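Local coordinates for conserved protein (Methanothermobacter thermautotrophicus, PDB 2WNY) that is of unknown function but belongs to an RNA-binding family and is encoded in the exosome superoperon, consistent with a role in RNA metabolism, at residues G91-A102 / P109-I120. The protein carries 1 engineered substitution. Sequence-based numbering, arbitrary orientation.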
loop_
_atom_site.group_PDB
_atom_site.type_symbol
_atom_site.label_atom_id
_atom_site.label_comp_id
_atom_site.label_asym_id
_atom_site.label_seq_id
_atom_site.Cartn_x
_atom_site.Cartn_y
_atom_site.Cartn_z
ATOM N N GLY A 91 9.345 8.653 8.458
ATOM C CA GLY A 91 7.893 8.875 8.528
ATOM C C GLY A 91 7.036 7.910 7.709
ATOM O O GLY A 91 5.816 7.834 7.914
ATOM N N ASN A 92 7.658 7.158 6.799
ATOM C CA ASN A 92 6.917 6.270 5.892
ATOM C C ASN A 92 6.514 4.944 6.518
ATOM O O ASN A 92 7.230 4.388 7.355
ATOM C CB ASN A 92 7.722 6.022 4.609
ATOM C CG ASN A 92 8.065 7.314 3.875
ATOM O OD1 ASN A 92 9.238 7.652 3.692
ATOM N ND2 ASN A 92 7.040 8.050 3.466
ATOM N N LEU A 93 5.363 4.437 6.103
ATOM C CA LEU A 93 4.924 3.103 6.484
ATOM C C LEU A 93 4.921 2.251 5.228
ATOM O O LEU A 93 4.195 2.554 4.266
ATOM C CB LEU A 93 3.514 3.134 7.092
ATOM C CG LEU A 93 2.756 1.803 7.252
ATOM C CD1 LEU A 93 3.516 0.808 8.151
ATOM C CD2 LEU A 93 1.359 2.039 7.808
ATOM N N PHE A 94 5.716 1.181 5.241
ATOM C CA PHE A 94 5.765 0.265 4.101
ATOM C C PHE A 94 4.926 -0.956 4.387
ATOM O O PHE A 94 5.198 -1.714 5.335
ATOM C CB PHE A 94 7.187 -0.172 3.818
ATOM C CG PHE A 94 8.045 0.903 3.246
ATOM C CD1 PHE A 94 8.233 1.001 1.869
ATOM C CD2 PHE A 94 8.685 1.816 4.077
ATOM C CE1 PHE A 94 9.049 2.000 1.331
ATOM C CE2 PHE A 94 9.509 2.816 3.544
ATOM C CZ PHE A 94 9.693 2.904 2.176
ATOM N N LEU A 95 3.909 -1.143 3.559
ATOM C CA LEU A 95 2.932 -2.198 3.763
ATOM C C LEU A 95 2.763 -2.982 2.475
ATOM O O LEU A 95 2.465 -2.411 1.419
ATOM C CB LEU A 95 1.597 -1.583 4.195
ATOM C CG LEU A 95 0.449 -2.559 4.427
ATOM C CD1 LEU A 95 0.803 -3.578 5.527
ATOM C CD2 LEU A 95 -0.817 -1.778 4.764
ATOM N N ARG A 96 2.973 -4.290 2.577
ATOM C CA ARG A 96 2.772 -5.203 1.457
ATOM C C ARG A 96 1.547 -6.060 1.726
ATOM O O ARG A 96 1.416 -6.651 2.805
ATOM C CB ARG A 96 3.973 -6.122 1.298
ATOM C CG ARG A 96 5.297 -5.437 1.186
ATOM C CD ARG A 96 6.397 -6.431 0.903
ATOM N NE ARG A 96 7.695 -5.765 0.916
ATOM C CZ ARG A 96 8.825 -6.300 0.467
ATOM N NH1 ARG A 96 8.835 -7.527 -0.032
ATOM N NH2 ARG A 96 9.951 -5.602 0.521
ATOM N N LEU A 97 0.682 -6.164 0.726
ATOM C CA LEU A 97 -0.548 -6.941 0.861
ATOM C C LEU A 97 -0.575 -8.023 -0.205
ATOM O O LEU A 97 -0.136 -7.793 -1.358
ATOM C CB LEU A 97 -1.773 -6.027 0.740
ATOM C CG LEU A 97 -1.973 -4.901 1.781
ATOM C CD1 LEU A 97 -3.022 -3.884 1.309
ATOM C CD2 LEU A 97 -2.347 -5.444 3.161
ATOM N N ASP A 98 -1.064 -9.197 0.187
ATOM C CA ASP A 98 -1.163 -10.333 -0.719
ATOM C C ASP A 98 -2.030 -9.976 -1.923
ATOM O O ASP A 98 -3.146 -9.492 -1.774
ATOM C CB ASP A 98 -1.726 -11.574 -0.015
ATOM C CG ASP A 98 -1.620 -12.819 -0.879
ATOM O OD1 ASP A 98 -0.637 -13.552 -0.728
ATOM O OD2 ASP A 98 -2.478 -13.026 -1.758
ATOM N N LYS A 99 -1.484 -10.173 -3.113
ATOM C CA LYS A 99 -2.201 -9.824 -4.322
ATOM C C LYS A 99 -3.429 -10.708 -4.568
ATOM O O LYS A 99 -4.444 -10.236 -5.034
ATOM C CB LYS A 99 -1.249 -9.876 -5.517
ATOM C CG LYS A 99 -1.897 -9.406 -6.814
ATOM C CD LYS A 99 -0.836 -9.083 -7.874
ATOM C CE LYS A 99 -0.209 -10.341 -8.353
ATOM N NZ LYS A 99 0.921 -10.157 -9.359
ATOM N N GLN A 100 -3.343 -11.991 -4.243
ATOM C CA GLN A 100 -4.442 -12.900 -4.525
ATOM C C GLN A 100 -5.578 -12.645 -3.567
ATOM O O GLN A 100 -6.758 -12.653 -3.947
ATOM C CB GLN A 100 -3.973 -14.361 -4.423
ATOM C CG GLN A 100 -2.874 -14.752 -5.421
ATOM C CD GLN A 100 -3.171 -14.382 -6.856
ATOM O OE1 GLN A 100 -4.287 -14.522 -7.354
ATOM N NE2 GLN A 100 -2.155 -13.882 -7.534
ATOM N N LYS A 101 -5.209 -12.426 -2.308
ATOM C CA LYS A 101 -6.166 -11.995 -1.308
ATOM C C LYS A 101 -6.821 -10.663 -1.671
ATOM O O LYS A 101 -8.046 -10.533 -1.572
ATOM C CB LYS A 101 -5.516 -11.942 0.075
ATOM C CG LYS A 101 -5.153 -13.316 0.620
ATOM C CD LYS A 101 -6.353 -14.267 0.770
ATOM C CE LYS A 101 -7.017 -14.136 2.140
ATOM N NZ LYS A 101 -8.101 -15.164 2.343
ATOM N N ALA A 102 -6.032 -9.685 -2.115
ATOM C CA ALA A 102 -6.613 -8.417 -2.600
ATOM C C ALA A 102 -7.656 -8.639 -3.696
ATOM O O ALA A 102 -8.686 -7.981 -3.720
ATOM C CB ALA A 102 -5.497 -7.462 -3.090
ATOM N N PRO A 109 -1.578 -8.628 5.101
ATOM C CA PRO A 109 -0.192 -8.169 5.130
ATOM C C PRO A 109 0.755 -9.346 4.907
ATOM O O PRO A 109 0.536 -10.443 5.429
ATOM C CB PRO A 109 -0.032 -7.595 6.546
ATOM C CG PRO A 109 -1.109 -8.260 7.365
ATOM C CD PRO A 109 -2.229 -8.588 6.425
ATOM N N VAL A 110 1.775 -9.127 4.091
ATOM C CA VAL A 110 2.800 -10.139 3.870
ATOM C C VAL A 110 4.174 -9.494 3.983
ATOM O O VAL A 110 4.294 -8.261 3.964
ATOM C CB VAL A 110 2.649 -10.843 2.495
ATOM C CG1 VAL A 110 1.388 -11.722 2.452
ATOM C CG2 VAL A 110 2.655 -9.826 1.364
ATOM N N ARG A 111 5.204 -10.324 4.087
ATOM C CA ARG A 111 6.567 -9.832 4.241
ATOM C C ARG A 111 7.363 -9.941 2.942
ATOM O O ARG A 111 8.186 -9.078 2.624
ATOM C CB ARG A 111 7.278 -10.579 5.376
ATOM C CG ARG A 111 6.646 -10.353 6.740
ATOM C CD ARG A 111 6.886 -8.937 7.239
ATOM N NE ARG A 111 6.326 -8.718 8.569
ATOM C CZ ARG A 111 6.647 -7.700 9.364
ATOM N NH1 ARG A 111 7.537 -6.792 8.977
ATOM N NH2 ARG A 111 6.072 -7.587 10.556
ATOM N N HIS A 112 7.121 -11.018 2.210
ATOM C CA HIS A 112 7.789 -11.256 0.946
ATOM C C HIS A 112 6.778 -11.897 0.005
ATOM O O HIS A 112 5.665 -12.266 0.413
ATOM C CB HIS A 112 9.005 -12.191 1.112
ATOM C CG HIS A 112 10.074 -11.671 2.033
ATOM N ND1 HIS A 112 10.710 -10.462 1.840
ATOM C CD2 HIS A 112 10.637 -12.218 3.139
ATOM C CE1 HIS A 112 11.604 -10.276 2.797
ATOM N NE2 HIS A 112 11.581 -11.329 3.598
ATOM N N GLY A 113 7.176 -12.029 -1.255
ATOM C CA GLY A 113 6.338 -12.672 -2.250
ATOM C C GLY A 113 5.637 -11.669 -3.137
ATOM O O GLY A 113 5.922 -10.462 -3.097
ATOM N N ASP A 114 4.713 -12.184 -3.942
ATOM C CA ASP A 114 3.990 -11.363 -4.901
ATOM C C ASP A 114 2.975 -10.513 -4.174
ATOM O O ASP A 114 1.908 -11.000 -3.694
ATOM C CB ASP A 114 3.320 -12.235 -5.956
ATOM C CG ASP A 114 3.066 -11.490 -7.252
ATOM O OD1 ASP A 114 3.650 -10.397 -7.476
ATOM O OD2 ASP A 114 2.280 -12.024 -8.056
ATOM N N ALA A 115 3.309 -9.233 -4.074
ATOM C CA ALA A 115 2.494 -8.351 -3.272
ATOM C C ALA A 115 2.147 -7.044 -3.960
ATOM O O ALA A 115 2.754 -6.660 -4.969
ATOM C CB ALA A 115 3.176 -8.085 -1.923
ATOM N N ILE A 116 1.147 -6.385 -3.399
ATOM C CA ILE A 116 0.863 -5.001 -3.691
ATOM C C ILE A 116 1.689 -4.194 -2.684
ATOM O O ILE A 116 1.463 -4.295 -1.477
ATOM C CB ILE A 116 -0.634 -4.709 -3.529
ATOM C CG1 ILE A 116 -1.446 -5.690 -4.401
ATOM C CG2 ILE A 116 -0.934 -3.240 -3.904
ATOM C CD1 ILE A 116 -2.916 -5.366 -4.515
ATOM N N HIS A 117 2.674 -3.438 -3.169
ATOM C CA HIS A 117 3.568 -2.739 -2.247
ATOM C C HIS A 117 3.033 -1.322 -2.080
ATOM O O HIS A 117 2.885 -0.603 -3.070
ATOM C CB HIS A 117 5.000 -2.651 -2.791
ATOM C CG HIS A 117 5.699 -3.973 -2.937
ATOM N ND1 HIS A 117 5.304 -4.937 -3.844
ATOM C CD2 HIS A 117 6.815 -4.460 -2.336
ATOM C CE1 HIS A 117 6.116 -5.978 -3.762
ATOM N NE2 HIS A 117 7.040 -5.714 -2.856
ATOM N N LEU A 118 2.765 -0.926 -0.846
ATOM C CA LEU A 118 2.409 0.466 -0.555
ATOM C C LEU A 118 3.508 1.168 0.240
ATOM O O LEU A 118 4.047 0.620 1.225
ATOM C CB LEU A 118 1.092 0.529 0.203
ATOM C CG LEU A 118 -0.038 -0.349 -0.346
ATOM C CD1 LEU A 118 -1.180 -0.392 0.651
ATOM C CD2 LEU A 118 -0.518 0.149 -1.687
ATOM N N LYS A 119 3.885 2.349 -0.224
ATOM C CA LYS A 119 4.750 3.227 0.555
ATOM C C LYS A 119 3.855 4.380 0.992
ATOM O O LYS A 119 3.495 5.254 0.190
ATOM C CB LYS A 119 5.938 3.714 -0.272
ATOM C CG LYS A 119 6.871 4.665 0.481
ATOM C CD LYS A 119 8.082 5.075 -0.351
ATOM C CE LYS A 119 7.825 6.334 -1.186
ATOM N NZ LYS A 119 7.497 7.533 -0.350
ATOM N N ILE A 120 3.463 4.354 2.253
ATOM C CA ILE A 120 2.512 5.327 2.778
ATOM C C ILE A 120 3.234 6.462 3.542
ATOM O O ILE A 120 3.812 6.235 4.618
ATOM C CB ILE A 120 1.468 4.654 3.703
ATOM C CG1 ILE A 120 0.739 3.509 2.990
ATOM C CG2 ILE A 120 0.427 5.713 4.201
ATOM C CD1 ILE A 120 -0.028 2.554 3.955
HETATM O O HOH W 1 -0.189 -13.019 -3.875
#
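Leu93, Leu95 and Leu97 pair with Ile120, Leu118 and Ile116 through reciprocal backbone hydrogen bonds, holding strands 92-98 and 115-120 antiparallel at 159° with axes 4.4 Å apart at closest approach. Val110 N donates to Arg96 O at 2.8 Å on the other edge of strand 92-98; the loop 111-114 then carries the chain across to 115-120 on the opposite edge.

Arg96 lies alongside His117, its plane turned 47° from the imidazole. The ring carbon CD2 of His117 approaches NE of Arg96 to 3.6 Å over one guanidinium face, while Arg111 O lies over the opposite face. This carbonyl is 3.1 Å from Arg96 NH1, but the angle is too poor for a hydrogen bond. CG of Arg96 is anti to the carbonyl carbon (chi1 -54°), and the chain runs extended from there to NE, carrying the guanidinium between the two partners. An alanine here would remove that filling and is likely to leave the His117 ring freer to turn.

Phe94 sits beside Lys119, whose CG reaches Phe94 CE1 at 3.5 Å; this contact is with the aliphatic part of the lysine. At the far end, Lys99 NZ forms a salt bridge with Asp114 OD2 at 2.7 Å, meeting the carboxylate on its syn side, well out of its plane; Glu21 is a second carboxylate partner. Asp98 N-caps the following helix, its OD2 accepting a nearly straight bond from Lys101 N.

The opposite sheet face carries the leucines and isoleucines, with Leu97 CD1 4.0 Å from Leu118 CD1. Helix 62-76 packs on it through Phe72, Phe76 and Phe68, touching Leu93, Leu95 and Leu118 respectively. In the antiparallel sheet, 92-98 lies between 115-122, flanked in turn by 8-17, and the outermost short strand 109-110.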